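Local coordinates for DUF1611 domain-containing protein (Anabaena variabilis, PDB 2OBN) that is of unknown function but pairs a Rossmann-like domain with a P-loop domain that may bind a nucleotide, as P-loop relatives do, at residues R153-I164 against S252-R262; S236-L246 against V282-A290. The protein carries 2 engineered substitutions. All coordinates share one frame; numbering follows the deposited sequence.

Contact 1. Residues R153-I164 against S252-R262. With PO4 (phosphate ion), chain G.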
loop_
_atom_site.group_PDB
_atom_site.type_symbol
_atom_site.label_atom_id
_atom_site.label_comp_id
_atom_site.label_asym_id
_atom_site.label_seq_id
_atom_site.Cartn_x
_atom_site.Cartn_y
_atom_site.Cartn_z
ATOM N N ARG B 153 13.226 17.718 11.787
ATOM C CA ARG B 153 12.841 16.459 12.434
ATOM C C ARG B 153 11.557 16.005 11.743
ATOM O O ARG B 153 10.765 16.837 11.262
ATOM C CB ARG B 153 12.613 16.631 13.933
ATOM C CG ARG B 153 13.896 16.626 14.757
ATOM C CD ARG B 153 13.560 16.740 16.232
ATOM N NE ARG B 153 14.645 16.276 17.102
ATOM C CZ ARG B 153 15.714 16.987 17.433
ATOM N NH1 ARG B 153 15.898 18.215 16.962
ATOM N NH2 ARG B 153 16.625 16.451 18.227
ATOM N N ARG B 154 11.388 14.690 11.660
ATOM C CA ARG B 154 10.231 14.081 11.031
ATOM C C ARG B 154 9.704 13.012 11.986
ATOM O O ARG B 154 10.296 11.943 12.141
ATOM C CB ARG B 154 10.596 13.524 9.666
ATOM C CG ARG B 154 11.150 14.606 8.732
ATOM C CD ARG B 154 11.660 14.079 7.441
ATOM N NE ARG B 154 12.729 13.100 7.603
ATOM C CZ ARG B 154 14.007 13.380 7.841
ATOM N NH1 ARG B 154 14.429 14.631 7.950
ATOM N NH2 ARG B 154 14.884 12.379 7.964
ATOM N N VAL B 155 8.595 13.355 12.640
ATOM C CA VAL B 155 7.974 12.540 13.660
ATOM C C VAL B 155 6.683 11.932 13.143
ATOM O O VAL B 155 5.751 12.652 12.768
ATOM C CB VAL B 155 7.639 13.392 14.916
ATOM C CG1 VAL B 155 7.189 12.498 16.078
ATOM C CG2 VAL B 155 8.849 14.254 15.328
ATOM N N LEU B 156 6.659 10.602 13.118
ATOM C CA LEU B 156 5.509 9.838 12.703
ATOM C C LEU B 156 4.861 9.156 13.908
ATOM O O LEU B 156 5.540 8.501 14.705
ATOM C CB LEU B 156 5.935 8.744 11.715
ATOM C CG LEU B 156 4.841 7.766 11.260
ATOM C CD1 LEU B 156 3.740 8.528 10.509
ATOM C CD2 LEU B 156 5.436 6.658 10.385
ATOM N N THR B 157 3.546 9.316 14.032
ATOM C CA THR B 157 2.798 8.587 15.030
ATOM C C THR B 157 2.477 7.246 14.406
ATOM O O THR B 157 2.129 7.169 13.226
ATOM C CB THR B 157 1.509 9.313 15.487
ATOM O OG1 THR B 157 0.884 9.952 14.373
ATOM C CG2 THR B 157 1.845 10.362 16.530
ATOM N N VAL B 158 2.676 6.192 15.190
ATOM C CA VAL B 158 2.394 4.816 14.780
ATOM C C VAL B 158 1.475 4.255 15.855
ATOM O O VAL B 158 1.398 4.836 16.938
ATOM C CB VAL B 158 3.708 3.989 14.570
ATOM C CG1 VAL B 158 4.514 4.595 13.418
ATOM C CG2 VAL B 158 4.574 3.941 15.816
ATOM N N GLY B 159 0.750 3.170 15.584
ATOM C CA GLY B 159 -0.168 2.647 16.595
ATOM C C GLY B 159 -0.318 1.149 16.742
ATOM O O GLY B 159 0.034 0.366 15.852
ATOM N N THR B 160 -0.869 0.756 17.892
ATOM C CA THR B 160 -1.162 -0.668 18.179
ATOM C C THR B 160 -2.480 -1.103 17.526
ATOM O O THR B 160 -2.797 -2.286 17.527
ATOM C CB THR B 160 -1.214 -0.965 19.685
ATOM O OG1 THR B 160 -2.174 -0.118 20.315
ATOM C CG2 THR B 160 0.081 -0.716 20.310
ATOM N N ASP B 161 -3.235 -0.144 16.976
ATOM C CA ASP B 161 -4.494 -0.407 16.283
ATOM C C ASP B 161 -4.864 0.904 15.567
ATOM O O ASP B 161 -4.132 1.899 15.632
ATOM C CB ASP B 161 -5.595 -0.851 17.280
ATOM C CG ASP B 161 -6.823 -1.510 16.613
ATOM O OD1 ASP B 161 -6.863 -1.677 15.368
ATOM O OD2 ASP B 161 -7.774 -1.854 17.359
HETATM N N MSE B 162 -5.980 0.877 14.854
HETATM C CA MSE B 162 -6.522 2.033 14.174
HETATM C C MSE B 162 -7.571 2.708 15.039
HETATM O O MSE B 162 -8.151 2.068 15.926
HETATM C CB MSE B 162 -7.156 1.585 12.874
HETATM C CG MSE B 162 -6.092 1.190 11.877
HETATM SE SE MSE B 162 -6.723 0.238 10.375
HETATM C CE MSE B 162 -8.196 1.410 9.877
ATOM N N ALA B 163 -7.807 3.995 14.759
ATOM C CA ALA B 163 -8.785 4.805 15.476
ATOM C C ALA B 163 -8.506 4.844 16.968
ATOM O O ALA B 163 -9.400 4.573 17.744
ATOM C CB ALA B 163 -10.216 4.307 15.204
ATOM N N ILE B 164 -7.269 5.182 17.353
ATOM C CA ILE B 164 -6.874 5.250 18.772
ATOM C C ILE B 164 -6.324 6.590 19.227
ATOM O O ILE B 164 -5.979 6.754 20.409
ATOM C CB ILE B 164 -5.875 4.134 19.158
ATOM C CG1 ILE B 164 -4.601 4.218 18.309
ATOM C CG2 ILE B 164 -6.548 2.740 19.027
ATOM C CD1 ILE B 164 -3.551 3.235 18.724
ATOM N N SER B 252 8.400 9.124 4.556
ATOM C CA SER B 252 8.790 10.222 5.436
ATOM C C SER B 252 10.175 10.092 6.023
ATOM O O SER B 252 10.694 11.084 6.509
ATOM C CB SER B 252 7.786 10.384 6.577
ATOM O OG SER B 252 7.789 9.268 7.454
ATOM N N GLN B 253 10.770 8.896 5.997
ATOM C CA GLN B 253 12.118 8.676 6.556
ATOM C C GLN B 253 12.171 9.307 7.951
ATOM O O GLN B 253 13.006 10.161 8.231
ATOM C CB GLN B 253 13.175 9.282 5.627
ATOM C CG GLN B 253 13.213 8.653 4.240
ATOM C CD GLN B 253 13.881 7.274 4.223
ATOM O OE1 GLN B 253 15.096 7.165 4.396
ATOM N NE2 GLN B 253 13.101 6.235 3.961
ATOM N N PRO B 254 11.290 8.857 8.852
ATOM C CA PRO B 254 11.168 9.566 10.130
ATOM C C PRO B 254 12.433 9.575 10.977
ATOM O O PRO B 254 13.224 8.623 10.936
ATOM C CB PRO B 254 10.047 8.793 10.858
ATOM C CG PRO B 254 9.970 7.439 10.189
ATOM C CD PRO B 254 10.447 7.648 8.783
ATOM N N THR B 255 12.608 10.648 11.745
ATOM C CA THR B 255 13.740 10.764 12.686
ATOM C C THR B 255 13.348 10.176 14.059
ATOM O O THR B 255 14.190 9.632 14.769
ATOM C CB THR B 255 14.230 12.219 12.796
ATOM O OG1 THR B 255 13.127 13.075 13.100
ATOM C CG2 THR B 255 14.835 12.665 11.483
ATOM N N GLN B 256 12.075 10.289 14.422
ATOM C CA GLN B 256 11.546 9.706 15.667
ATOM C C GLN B 256 10.128 9.176 15.447
ATOM O O GLN B 256 9.385 9.679 14.595
ATOM C CB GLN B 256 11.469 10.730 16.815
ATOM C CG GLN B 256 12.787 11.337 17.311
ATOM C CD GLN B 256 13.363 12.392 16.389
ATOM O OE1 GLN B 256 12.638 13.043 15.634
ATOM N NE2 GLN B 256 14.682 12.562 16.437
ATOM N N LEU B 257 9.771 8.155 16.221
ATOM C CA LEU B 257 8.439 7.580 16.203
ATOM C C LEU B 257 7.826 7.768 17.580
ATOM O O LEU B 257 8.541 7.756 18.579
ATOM C CB LEU B 257 8.491 6.079 15.900
ATOM C CG LEU B 257 9.095 5.665 14.546
ATOM C CD1 LEU B 257 9.256 4.148 14.457
ATOM C CD2 LEU B 257 8.286 6.194 13.368
ATOM N N VAL B 258 6.512 7.970 17.619
ATOM C CA VAL B 258 5.752 8.027 18.868
ATOM C C VAL B 258 4.683 6.946 18.726
ATOM O O VAL B 258 3.896 6.949 17.761
ATOM C CB VAL B 258 5.110 9.413 19.106
ATOM C CG1 VAL B 258 4.175 9.386 20.314
ATOM C CG2 VAL B 258 6.190 10.469 19.287
ATOM N N LEU B 259 4.691 5.987 19.641
ATOM C CA LEU B 259 3.754 4.876 19.591
ATOM C C LEU B 259 2.478 5.212 20.369
ATOM O O LEU B 259 2.544 5.542 21.538
ATOM C CB LEU B 259 4.413 3.600 20.150
ATOM C CG LEU B 259 3.567 2.312 20.218
ATOM C CD1 LEU B 259 3.007 1.934 18.854
ATOM C CD2 LEU B 259 4.376 1.161 20.790
ATOM N N VAL B 260 1.327 5.116 19.712
ATOM C CA VAL B 260 0.050 5.389 20.350
ATOM C C VAL B 260 -0.600 4.045 20.718
ATOM O O VAL B 260 -0.484 3.061 19.987
ATOM C CB VAL B 260 -0.868 6.238 19.444
ATOM C CG1 VAL B 260 -2.111 6.748 20.215
ATOM C CG2 VAL B 260 -0.083 7.414 18.856
ATOM N N HIS B 261 -1.253 4.004 21.875
ATOM C CA HIS B 261 -1.894 2.794 22.345
ATOM C C HIS B 261 -3.013 3.096 23.330
ATOM O O HIS B 261 -2.883 3.981 24.159
ATOM C CB HIS B 261 -0.839 1.894 22.972
ATOM C CG HIS B 261 -1.393 0.705 23.695
ATOM N ND1 HIS B 261 -1.938 -0.385 23.047
ATOM C CD2 HIS B 261 -1.437 0.418 25.015
ATOM C CE1 HIS B 261 -2.302 -1.285 23.942
ATOM N NE2 HIS B 261 -2.017 -0.816 25.144
ATOM N N ARG B 262 -4.125 2.372 23.210
ATOM C CA ARG B 262 -5.242 2.522 24.144
ATOM C C ARG B 262 -4.994 1.614 25.334
ATOM O O ARG B 262 -4.881 0.401 25.176
ATOM C CB ARG B 262 -6.593 2.206 23.500
ATOM C CG ARG B 262 -7.754 2.261 24.499
ATOM C CD ARG B 262 -9.097 1.970 23.860
ATOM N NE ARG B 262 -9.503 3.028 22.930
ATOM C CZ ARG B 262 -9.614 2.923 21.606
ATOM N NH1 ARG B 262 -9.408 1.781 20.949
ATOM N NH2 ARG B 262 -9.988 3.993 20.928
HETATM P P PO4 G . -6.443 7.527 14.603
HETATM O O1 PO4 G . -7.160 6.813 13.473
HETATM O O2 PO4 G . -5.624 8.676 14.028
HETATM O O3 PO4 G . -7.430 8.135 15.549
HETATM O O4 PO4 G . -5.532 6.603 15.357
HETATM O O HOH W 1 -4.800 0.396 21.047
#

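Contact 2. Residues S236-L246 against V282-A290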
loop_
_atom_site.group_PDB
_atom_site.type_symbol
_atom_site.label_atom_id
_atom_site.label_comp_id
_atom_site.label_asym_id
_atom_site.label_seq_id
_atom_site.Cartn_x
_atom_site.Cartn_y
_atom_site.Cartn_z
ATOM N N SER B 236 -1.899 0.159 11.293
ATOM C CA SER B 236 -1.134 -0.496 12.332
ATOM C C SER B 236 -0.519 -1.765 11.790
ATOM O O SER B 236 -1.184 -2.522 11.078
ATOM C CB SER B 236 -2.031 -0.899 13.503
ATOM O OG SER B 236 -1.284 -1.673 14.435
ATOM N N LEU B 237 0.724 -2.039 12.178
ATOM C CA LEU B 237 1.370 -3.281 11.777
ATOM C C LEU B 237 0.773 -4.500 12.500
ATOM O O LEU B 237 1.194 -5.616 12.240
ATOM C CB LEU B 237 2.886 -3.202 12.025
ATOM C CG LEU B 237 3.669 -2.180 11.194
ATOM C CD1 LEU B 237 5.122 -2.191 11.632
ATOM C CD2 LEU B 237 3.558 -2.457 9.712
ATOM N N LEU B 238 -0.170 -4.263 13.424
ATOM C CA LEU B 238 -0.839 -5.303 14.191
ATOM C C LEU B 238 -2.225 -5.620 13.629
ATOM O O LEU B 238 -2.831 -6.620 13.997
ATOM C CB LEU B 238 -0.984 -4.875 15.658
ATOM C CG LEU B 238 0.274 -4.399 16.370
ATOM C CD1 LEU B 238 -0.021 -4.115 17.822
ATOM C CD2 LEU B 238 1.391 -5.435 16.238
ATOM N N HIS B 239 -2.710 -4.761 12.731
ATOM C CA HIS B 239 -3.994 -4.946 12.099
ATOM C C HIS B 239 -3.783 -5.803 10.849
ATOM O O HIS B 239 -2.964 -5.445 10.004
ATOM C CB HIS B 239 -4.569 -3.585 11.750
ATOM C CG HIS B 239 -5.989 -3.624 11.301
ATOM N ND1 HIS B 239 -6.394 -4.344 10.199
ATOM C CD2 HIS B 239 -7.087 -2.985 11.764
ATOM C CE1 HIS B 239 -7.692 -4.168 10.020
ATOM N NE2 HIS B 239 -8.137 -3.352 10.959
ATOM N N PRO B 240 -4.529 -6.935 10.721
ATOM C CA PRO B 240 -4.351 -7.875 9.589
ATOM C C PRO B 240 -4.688 -7.363 8.179
ATOM O O PRO B 240 -4.347 -8.019 7.194
ATOM C CB PRO B 240 -5.305 -9.025 9.944
ATOM C CG PRO B 240 -6.311 -8.419 10.822
ATOM C CD PRO B 240 -5.608 -7.393 11.620
ATOM N N GLY B 241 -5.379 -6.238 8.077
ATOM C CA GLY B 241 -5.757 -5.684 6.776
ATOM C C GLY B 241 -5.118 -4.357 6.419
ATOM O O GLY B 241 -5.365 -3.839 5.324
ATOM N N SER B 242 -4.253 -3.855 7.296
ATOM C CA SER B 242 -3.605 -2.571 7.140
ATOM C C SER B 242 -2.248 -2.626 6.455
ATOM O O SER B 242 -1.425 -3.515 6.707
ATOM C CB SER B 242 -3.425 -1.933 8.512
ATOM O OG SER B 242 -2.820 -0.658 8.392
ATOM N N THR B 243 -2.025 -1.625 5.611
ATOM C CA THR B 243 -0.807 -1.465 4.824
ATOM C C THR B 243 -0.138 -0.115 5.029
ATOM O O THR B 243 1.080 -0.017 4.944
ATOM C CB THR B 243 -1.175 -1.584 3.295
ATOM O OG1 THR B 243 -1.570 -2.923 2.980
ATOM C CG2 THR B 243 -0.052 -1.189 2.375
ATOM N N ALA B 244 -0.932 0.920 5.311
ATOM C CA ALA B 244 -0.466 2.316 5.238
ATOM C C ALA B 244 0.706 2.741 6.099
ATOM O O ALA B 244 1.347 3.752 5.815
ATOM C CB ALA B 244 -1.643 3.266 5.475
ATOM N N THR B 245 0.987 2.009 7.161
ATOM C CA THR B 245 2.116 2.367 7.996
ATOM C C THR B 245 3.442 2.244 7.234
ATOM O O THR B 245 4.333 3.069 7.431
ATOM C CB THR B 245 2.208 1.485 9.264
ATOM O OG1 THR B 245 0.962 1.507 9.968
ATOM C CG2 THR B 245 3.297 2.015 10.181
ATOM N N LEU B 246 3.575 1.241 6.369
ATOM C CA LEU B 246 4.850 1.041 5.683
ATOM C C LEU B 246 5.235 2.246 4.791
ATOM O O LEU B 246 6.329 2.791 4.961
ATOM C CB LEU B 246 4.879 -0.295 4.942
ATOM C CG LEU B 246 6.178 -0.698 4.246
ATOM C CD1 LEU B 246 7.405 -0.647 5.184
ATOM C CD2 LEU B 246 5.989 -2.092 3.626
ATOM N N VAL B 282 5.980 -4.643 20.449
ATOM C CA VAL B 282 5.453 -3.745 19.427
ATOM C C VAL B 282 6.536 -2.695 19.097
ATOM O O VAL B 282 6.725 -2.331 17.935
ATOM C CB VAL B 282 4.110 -3.060 19.875
ATOM C CG1 VAL B 282 3.598 -2.113 18.802
ATOM C CG2 VAL B 282 3.028 -4.099 20.221
ATOM N N ILE B 283 7.238 -2.201 20.116
ATOM C CA ILE B 283 8.341 -1.231 19.898
ATOM C C ILE B 283 9.441 -1.822 19.012
ATOM O O ILE B 283 9.910 -1.167 18.075
ATOM C CB ILE B 283 8.928 -0.750 21.235
ATOM C CG1 ILE B 283 7.911 0.167 21.944
ATOM C CG2 ILE B 283 10.260 -0.033 21.024
ATOM C CD1 ILE B 283 8.113 0.275 23.442
ATOM N N ARG B 284 9.840 -3.053 19.308
ATOM C CA ARG B 284 10.850 -3.757 18.515
ATOM C C ARG B 284 10.382 -3.922 17.047
ATOM O O ARG B 284 11.133 -3.655 16.108
ATOM C CB ARG B 284 11.146 -5.117 19.151
ATOM C CG ARG B 284 12.335 -5.849 18.551
ATOM N N LEU B 285 9.132 -4.336 16.861
ATOM C CA LEU B 285 8.565 -4.471 15.520
ATOM C C LEU B 285 8.721 -3.166 14.713
ATOM O O LEU B 285 9.367 -3.158 13.649
ATOM C CB LEU B 285 7.093 -4.888 15.603
ATOM C CG LEU B 285 6.239 -4.844 14.327
ATOM C CD1 LEU B 285 6.756 -5.800 13.278
ATOM C CD2 LEU B 285 4.790 -5.135 14.694
ATOM N N TYR B 286 8.168 -2.065 15.221
ATOM C CA TYR B 286 8.287 -0.777 14.506
ATOM C C TYR B 286 9.732 -0.334 14.261
ATOM O O TYR B 286 10.071 0.146 13.165
ATOM C CB TYR B 286 7.479 0.335 15.200
ATOM C CG TYR B 286 5.997 0.264 14.870
ATOM C CD1 TYR B 286 5.542 0.710 13.650
ATOM C CD2 TYR B 286 5.068 -0.259 15.757
ATOM C CE1 TYR B 286 4.214 0.648 13.309
ATOM C CE2 TYR B 286 3.700 -0.321 15.416
ATOM C CZ TYR B 286 3.299 0.141 14.179
ATOM O OH TYR B 286 1.985 0.124 13.771
ATOM N N GLU B 287 10.591 -0.511 15.255
ATOM C CA GLU B 287 11.985 -0.101 15.102
ATOM C C GLU B 287 12.695 -0.897 14.015
ATOM O O GLU B 287 13.460 -0.329 13.220
ATOM C CB GLU B 287 12.734 -0.150 16.436
ATOM C CG GLU B 287 12.334 1.008 17.344
ATOM C CD GLU B 287 13.056 1.026 18.686
ATOM O OE1 GLU B 287 13.746 0.035 19.023
ATOM O OE2 GLU B 287 12.908 2.036 19.411
ATOM N N THR B 288 12.432 -2.200 13.986
ATOM C CA THR B 288 13.015 -3.103 12.998
ATOM C C THR B 288 12.530 -2.745 11.591
ATOM O O THR B 288 13.332 -2.769 10.646
ATOM C CB THR B 288 12.705 -4.585 13.358
ATOM O OG1 THR B 288 13.397 -4.930 14.570
ATOM C CG2 THR B 288 13.142 -5.554 12.249
ATOM N N VAL B 289 11.235 -2.421 11.458
ATOM C CA VAL B 289 10.652 -1.992 10.177
ATOM C C VAL B 289 11.246 -0.650 9.760
ATOM O O VAL B 289 11.642 -0.479 8.617
ATOM C CB VAL B 289 9.095 -1.895 10.229
ATOM C CG1 VAL B 289 8.507 -1.249 8.962
ATOM C CG2 VAL B 289 8.478 -3.278 10.401
ATOM N N ALA B 290 11.325 0.295 10.690
ATOM C CA ALA B 290 11.849 1.623 10.379
ATOM C C ALA B 290 13.332 1.620 9.977
ATOM O O ALA B 290 13.715 2.374 9.086
ATOM C CB ALA B 290 11.591 2.585 11.529
HETATM O O HOH W 2 0.497 2.784 12.837
#

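Contact 1. Residues R153-I164 against S252-R262
R154 is buried where the two segments begin to meet. Its chain bends at the third torsion (chi3 -59°), and NE and NH2 both donate side-on to Q253 O, NH2 at 2.9 Å from it. NH2 arrives nearly in line with that carbonyl, while NE comes from above its plane. NE also makes a weak bond to S252 O. T255 lays CG2 over one guanidinium face, 3.5 Å from NH2. T255 OG1 accepts from R154 N at 2.8 Å and donates to Q256 OE1. A methionine here would probably leave the carbonyl of Q253 without both donors, just where helix 245-252 ends. Strands 153-159 and 256-262 then run parallel, in backbone bonds such as V260 N to V158 O (2.8 Å). On one face V155 CG1 meets V258 CG2; on the other L257 CD2 packs against L156 CB at 3.8 Å. Helices 340-347 and 279-291 touch these two faces. Tight packing continues through buried T160, I164 and H261. T160 OG1 bonds H261 ND1 in its ring plane at 2.8 Å, and a water joins this hydroxyl to R262 N. On the looser solvent side, R262 NH2 reaches O of the exposed A163 at 3.3 Å. I164 N binds a phosphate, probably from the crystallisation liquor, as do G165, K166 and M167. This turn after strand 153-159 is consistent with a variant P-loop, which would hold a phosphate there.

Contact 2. Residues S236-L246 against V282-A290
Three polar partners hold Y286 OH. It accepts from L237 N at 3.0 Å in a nearly straight bond (171°), accepts from a water, and probably donates to the carbonyl of G159. The setting is the P-loop fold: segment 236-246, a loop that runs into helix 245-252, lies beyond strand 228-231 and meets helix 279-291. The loop begins with an ST turn, in which S236 OG accepts from L238 N at 3.0 Å. The same hydroxyl probably also bonds G159 O, which would then have two hydroxyl partners. Two type I turns follow, S236 to H239 and H239 to S242. In the second, the H239 ring takes G241 N on ND1, in the ring plane, and its NE2 bonds N270.

The phenol of Y286 is held on a face as well as at its OH. L237 comes from the opposite direction and sets CD1 over the ring, a CH-pi contact 3.8 Å from the centroid and 27° off the normal. The contact is offset toward the rim, so CE1 is the closest ring atom. L237 CD1 also touches V289 CG2 at 3.7 Å. L238 forks between two residues one turn apart: CD1 meets V282 CG2 and CD2 meets L285 CD2. Farther along, L246 CD1 packs on V289 CG1. All touching residues are buried, and the second subunit helps to cover them. G292 of that subunit packs on L238 and L285, and R250 of that subunit bonds L237 O.

T245 closes the ring from its edge. Its CG2 lies anti to the backbone N (chi1 -53° for OG1), while OG1 bonds Q234 O and accepts from the water that also serves the tyrosine. The methyl CG2 thus ends in the ring plane of Y286, 3.5 Å from CE1.

Overall arrangement
The chain first builds the Rossmann-like sheet and later reaches strand 153-159 of the second sheet. Contact 1 pairs this strand with 256-262 and closes a long loop holding helices 166-179, 191-197, 208-222 and 245-252 and strands 184-187 and 228-231. Segment 236-246 lies within that loop, but its partner 282-290 comes after strand 256-262. Contact 2 thus closes a shorter loop through helix 245-252 and strand 256-262. The two contacts therefore cross rather than nest. Contact 1 makes the middle of the sheet, and contact 2 ties helix 279-291 to segment 236-246. The two meet at the C-terminal end of strand 153-159, where G159 and T160 border segment 236-246 and helix 279-291.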